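Long-range contact in rifamycin polyketide synthase (Amycolatopsis mediterranei, PDB 4LN9), which probably dehydrates the beta-hydroxyacyl polyketide intermediate in the terminal module of rifamycin assembly, through a dehydratase domain of double hotdog fold: residues A34-G42 against E228-P236. Residues are numbered along the deposited sequence; the frame is centred on the assembly and turned at random.
Sequences AGADHPLLG and EAGRFGIHP
Pro-39 lies over one face of the Phe-232 ring in a CH-pi contact, its CG 3.8 Å from the ring centroid and 11° off the normal; Pro-236 CD sits over the opposite face, making a proline-phenylalanine-proline sandwich. Leu-40 meets the ring at its edge, with CD1 3.6 Å from Phe-232 CE1. Phe-232 in turn directs an edge toward the His-38 face, an offset edge-to-face pair with planes at 83°. With CG anti to the backbone N (chi1 -172°), the His-38 ring lies beside its own carbonyl carbon, and ND1 accepts a hydrogen bond from Leu-40 N (3.1 Å), tilted from the ring plane.

The polar side is bridged largely by water. Arg-231 NH2 forms a salt bridge with Asp-37 OD1 at 3.5 Å, the carboxylate at the guanidinium edge, while NH1 makes a long one to Glu-228. One water donates to Asp-37 OD1 and accepts from Arg-231 NE; a second donates to the carbonyl oxygens of both residues.

The contact joins the turn between strands 34-38 and 41-47 to the loop between helices 226-229 and 236-251, probably where the two hotdogs meet; Glu-85 of helix 80-93 hydrogen-bonds His-38 NE2, Gly-233 N and Ile-234 N, while Leu-86 packs on Leu-40.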
ATOM      1  N   ALA A  34      -1.462   5.802  -6.114  1.00 40.26           N
ATOM      2  CA  ALA A  34      -0.959   6.993  -6.796  1.00 34.73           C
ATOM      3  C   ALA A  34       0.475   6.718  -7.225  1.00 39.64           C
ATOM      4  O   ALA A  34       1.157   5.902  -6.607  1.00 36.27           O
ATOM      5  CB  ALA A  34      -1.013   8.194  -5.855  1.00 34.56           C
ATOM      6  N   GLY A  35       0.941   7.389  -8.272  1.00 37.13           N
ATOM      7  CA  GLY A  35       2.360   7.330  -8.625  1.00 34.11           C
ATOM      8  C   GLY A  35       3.211   8.135  -7.660  1.00 31.90           C
ATOM      9  O   GLY A  35       2.793   9.196  -7.200  1.00 36.83           O
ATOM     10  N   ALA A  36       4.391   7.621  -7.324  1.00 30.28           N
ATOM     11  CA  ALA A  36       5.273   8.302  -6.379  1.00 32.30           C
ATOM     12  C   ALA A  36       6.027   9.457  -7.041  1.00 38.70           C
ATOM     13  O   ALA A  36       6.558  10.335  -6.360  1.00 37.63           O
ATOM     14  CB  ALA A  36       6.248   7.316  -5.754  1.00 30.38           C
ATOM     15  N   ASP A  37       6.044   9.461  -8.372  1.00 35.92           N
ATOM     16  CA  ASP A  37       6.854  10.402  -9.149  1.00 41.86           C
ATOM     17  C   ASP A  37       8.264  10.578  -8.591  1.00 35.67           C
ATOM     18  O   ASP A  37       8.684  11.694  -8.281  1.00 39.47           O
ATOM     19  CB  ASP A  37       6.154  11.757  -9.265  1.00 39.90           C
ATOM     20  CG  ASP A  37       6.741  12.628 -10.362  1.00 48.33           C
ATOM     21  OD1 ASP A  37       7.451  12.090 -11.238  1.00 48.10           O
ATOM     22  OD2 ASP A  37       6.475  13.848 -10.359  1.00 51.29           O
ATOM     23  N   HIS A  38       9.024   9.485  -8.556  1.00 35.17           N
ATOM     24  CA  HIS A  38      10.303   9.456  -7.853  1.00 31.28           C
ATOM     25  C   HIS A  38      11.154   8.345  -8.410  1.00 32.40           C
ATOM     26  O   HIS A  38      10.629   7.294  -8.775  1.00 39.85           O
ATOM     27  CB  HIS A  38      10.061   9.229  -6.365  1.00 29.84           C
ATOM     28  CG  HIS A  38      11.299   9.373  -5.518  1.00 28.12           C
ATOM     29  ND1 HIS A  38      12.207   8.390  -5.393  1.00 31.10           N
ATOM     30  CD2 HIS A  38      11.780  10.451  -4.779  1.00 30.20           C
ATOM     31  CE1 HIS A  38      13.205   8.802  -4.591  1.00 30.07           C
ATOM     32  NE2 HIS A  38      12.945  10.067  -4.220  1.00 27.35           N
ATOM     33  N   PRO A  39      12.474   8.572  -8.540  1.00 36.00           N
ATOM     34  CA  PRO A  39      13.262   7.607  -9.314  1.00 33.75           C
ATOM     35  C   PRO A  39      13.502   6.275  -8.597  1.00 40.44           C
ATOM     36  O   PRO A  39      13.976   5.326  -9.223  1.00 38.97           O
ATOM     37  CB  PRO A  39      14.597   8.332  -9.546  1.00 39.33           C
ATOM     38  CG  PRO A  39      14.322   9.776  -9.273  1.00 35.67           C
ATOM     39  CD  PRO A  39      13.243   9.795  -8.232  1.00 36.37           C
ATOM     40  N   LEU A  40      13.237   6.215  -7.295  1.00 35.30           N
ATOM     41  CA  LEU A  40      13.476   4.986  -6.533  1.00 34.33           C
ATOM     42  C   LEU A  40      12.194   4.330  -6.023  1.00 33.25           C
ATOM     43  O   LEU A  40      12.252   3.332  -5.304  1.00 39.10           O
ATOM     44  CB  LEU A  40      14.425   5.242  -5.359  1.00 32.94           C
ATOM     45  CG  LEU A  40      15.861   5.644  -5.702  1.00 38.55           C
ATOM     46  CD1 LEU A  40      16.614   6.046  -4.443  1.00 33.30           C
ATOM     47  CD2 LEU A  40      16.578   4.513  -6.426  1.00 32.74           C
ATOM     48  N   LEU A  41      11.071   5.019  -6.200  1.00 32.40           N
ATOM     49  CA  LEU A  41       9.814   4.594  -5.594  1.00 32.26           C
ATOM     50  C   LEU A  41       8.749   4.496  -6.673  1.00 32.36           C
ATOM     51  O   LEU A  41       8.690   5.335  -7.572  1.00 38.13           O
ATOM     52  CB  LEU A  41       9.367   5.595  -4.526  1.00 29.94           C
ATOM     53  CG  LEU A  41      10.224   5.703  -3.263  1.00 31.19           C
ATOM     54  CD1 LEU A  41       9.716   6.823  -2.367  1.00 37.02           C
ATOM     55  CD2 LEU A  41      10.254   4.380  -2.511  1.00 36.45           C
ATOM     56  N   GLY A  42       7.893   3.487  -6.570  1.00 31.71           N
ATOM     57  CA  GLY A  42       6.908   3.217  -7.611  1.00 29.27           C
ATOM     58  C   GLY A  42       5.552   3.814  -7.289  1.00 35.70           C
ATOM     59  O   GLY A  42       4.974   4.535  -8.101  1.00 36.07           O
ATOM     60  N   GLU A 228      18.529  12.609 -13.475  1.00 36.27           N
ATOM     61  CA  GLU A 228      18.034  11.958 -12.265  1.00 43.95           C
ATOM     62  C   GLU A 228      18.045  12.911 -11.069  1.00 41.11           C
ATOM     63  O   GLU A 228      17.018  13.127 -10.426  1.00 34.87           O
ATOM     64  CB  GLU A 228      18.868  10.714 -11.950  1.00 43.00           C
ATOM     65  CG  GLU A 228      18.567   9.524 -12.845  1.00 51.63           C
ATOM     66  CD  GLU A 228      17.329   8.766 -12.406  1.00 61.42           C
ATOM     67  OE1 GLU A 228      16.211   9.287 -12.605  1.00 65.11           O
ATOM     68  OE2 GLU A 228      17.475   7.652 -11.861  1.00 57.75           O
ATOM     69  N   ALA A 229      19.202  13.520 -10.823  1.00 40.45           N
ATOM     70  CA  ALA A 229      19.379  14.456  -9.713  1.00 32.91           C
ATOM     71  C   ALA A 229      18.199  15.415  -9.576  1.00 28.53           C
ATOM     72  O   ALA A 229      17.751  15.715  -8.467  1.00 33.51           O
ATOM     73  CB  ALA A 229      20.677  15.235  -9.881  1.00 30.51           C
ATOM     74  N   GLY A 230      17.695  15.888 -10.709  1.00 28.08           N
ATOM     75  CA  GLY A 230      16.619  16.870 -10.709  1.00 25.74           C
ATOM     76  C   GLY A 230      15.305  16.315 -10.186  1.00 33.03           C
ATOM     77  O   GLY A 230      14.423  17.075  -9.787  1.00 37.49           O
ATOM     78  N   ARG A 231      15.155  14.991 -10.202  1.00 33.93           N
ATOM     79  CA  ARG A 231      13.907  14.365  -9.756  1.00 35.05           C
ATOM     80  C   ARG A 231      13.923  13.948  -8.280  1.00 36.41           C
ATOM     81  O   ARG A 231      12.903  13.512  -7.745  1.00 37.70           O
ATOM     82  CB  ARG A 231      13.544  13.155 -10.627  1.00 33.63           C
ATOM     83  CG  ARG A 231      13.531  13.408 -12.127  1.00 38.68           C
ATOM     84  CD  ARG A 231      13.096  12.155 -12.880  1.00 50.18           C
ATOM     85  NE  ARG A 231      11.787  11.676 -12.437  1.00 54.48           N
ATOM     86  CZ  ARG A 231      11.479  10.397 -12.239  1.00 50.14           C
ATOM     87  NH1 ARG A 231      12.389   9.453 -12.437  1.00 50.10           N
ATOM     88  NH2 ARG A 231      10.255  10.060 -11.855  1.00 49.64           N
ATOM     89  N   PHE A 232      15.103  13.977  -7.665  1.00 30.76           N
ATOM     90  CA  PHE A 232      15.251  13.632  -6.250  1.00 30.76           C
ATOM     91  C   PHE A 232      14.983  14.834  -5.348  1.00 35.17           C
ATOM     92  O   PHE A 232      15.121  15.980  -5.775  1.00 33.87           O
ATOM     93  CB  PHE A 232      16.657  13.096  -5.972  1.00 29.28           C
ATOM     94  CG  PHE A 232      16.857  11.670  -6.390  1.00 33.36           C
ATOM     95  CD1 PHE A 232      16.284  10.636  -5.669  1.00 32.44           C
ATOM     96  CD2 PHE A 232      17.697  11.356  -7.445  1.00 34.08           C
ATOM     97  CE1 PHE A 232      16.495   9.319  -6.029  1.00 33.94           C
ATOM     98  CE2 PHE A 232      17.932  10.040  -7.797  1.00 39.29           C
ATOM     99  CZ  PHE A 232      17.322   9.020  -7.094  1.00 40.86           C
ATOM    100  N   GLY A 233      14.693  14.568  -4.079  1.00 30.63           N
ATOM    101  CA  GLY A 233      14.895  15.562  -3.033  1.00 31.96           C
ATOM    102  C   GLY A 233      16.352  15.976  -2.970  1.00 32.41           C
ATOM    103  O   GLY A 233      16.700  17.115  -3.286  1.00 32.74           O
ATOM    104  N   ILE A 234      17.215  15.006  -2.688  1.00 27.51           N
ATOM    105  CA  ILE A 234      18.633  15.127  -3.000  1.00 28.76           C
ATOM    106  C   ILE A 234      19.176  13.785  -3.498  1.00 29.87           C
ATOM    107  O   ILE A 234      18.832  12.735  -2.956  1.00 26.66           O
ATOM    108  CB  ILE A 234      19.439  15.593  -1.769  1.00 26.35           C
ATOM    109  CG1 ILE A 234      20.893  15.882  -2.149  1.00 25.42           C
ATOM    110  CG2 ILE A 234      19.358  14.563  -0.652  1.00 31.09           C
ATOM    111  CD1 ILE A 234      21.661  16.642  -1.093  1.00 28.41           C
ATOM    112  N   HIS A 235      19.875  13.806  -4.630  1.00 26.85           N
ATOM    113  CA  HIS A 235      20.426  12.572  -5.184  1.00 25.66           C
ATOM    114  C   HIS A 235      21.334  11.890  -4.190  1.00 27.67           C
ATOM    115  O   HIS A 235      22.165  12.549  -3.558  1.00 24.72           O
ATOM    116  CB  HIS A 235      21.155  12.839  -6.502  1.00 27.62           C
ATOM    117  CG  HIS A 235      21.549  11.582  -7.249  1.00 26.22           C
ATOM    118  ND1 HIS A 235      22.326  10.633  -6.700  1.00 30.12           N
ATOM    119  CD2 HIS A 235      21.256  11.152  -8.542  1.00 27.15           C
ATOM    120  CE1 HIS A 235      22.508   9.635  -7.584  1.00 31.31           C
ATOM    121  NE2 HIS A 235      21.877   9.967  -8.721  1.00 27.93           N
ATOM    122  N   PRO A 236      21.038  10.618  -3.870  1.00 26.23           N
ATOM    123  CA  PRO A 236      21.796   9.935  -2.827  1.00 24.96           C
ATOM    124  C   PRO A 236      23.305   9.980  -3.066  1.00 28.39           C
ATOM    125  O   PRO A 236      24.077   9.938  -2.111  1.00 28.74           O
ATOM    126  CB  PRO A 236      21.284   8.497  -2.914  1.00 29.55           C
ATOM    127  CG  PRO A 236      19.879   8.642  -3.391  1.00 29.63           C
ATOM    128  CD  PRO A 236      19.872   9.833  -4.314  1.00 27.85           C
TER
HETATM  129  O   HOH W   1      10.078  13.884  -9.068  1.00 48.23           O
HETATM  130  O   HOH W   2       9.854  13.075 -11.852  1.00 56.55           O
HETATM  131  O   HOH W   3       9.051   7.916 -11.703  1.00 49.38           O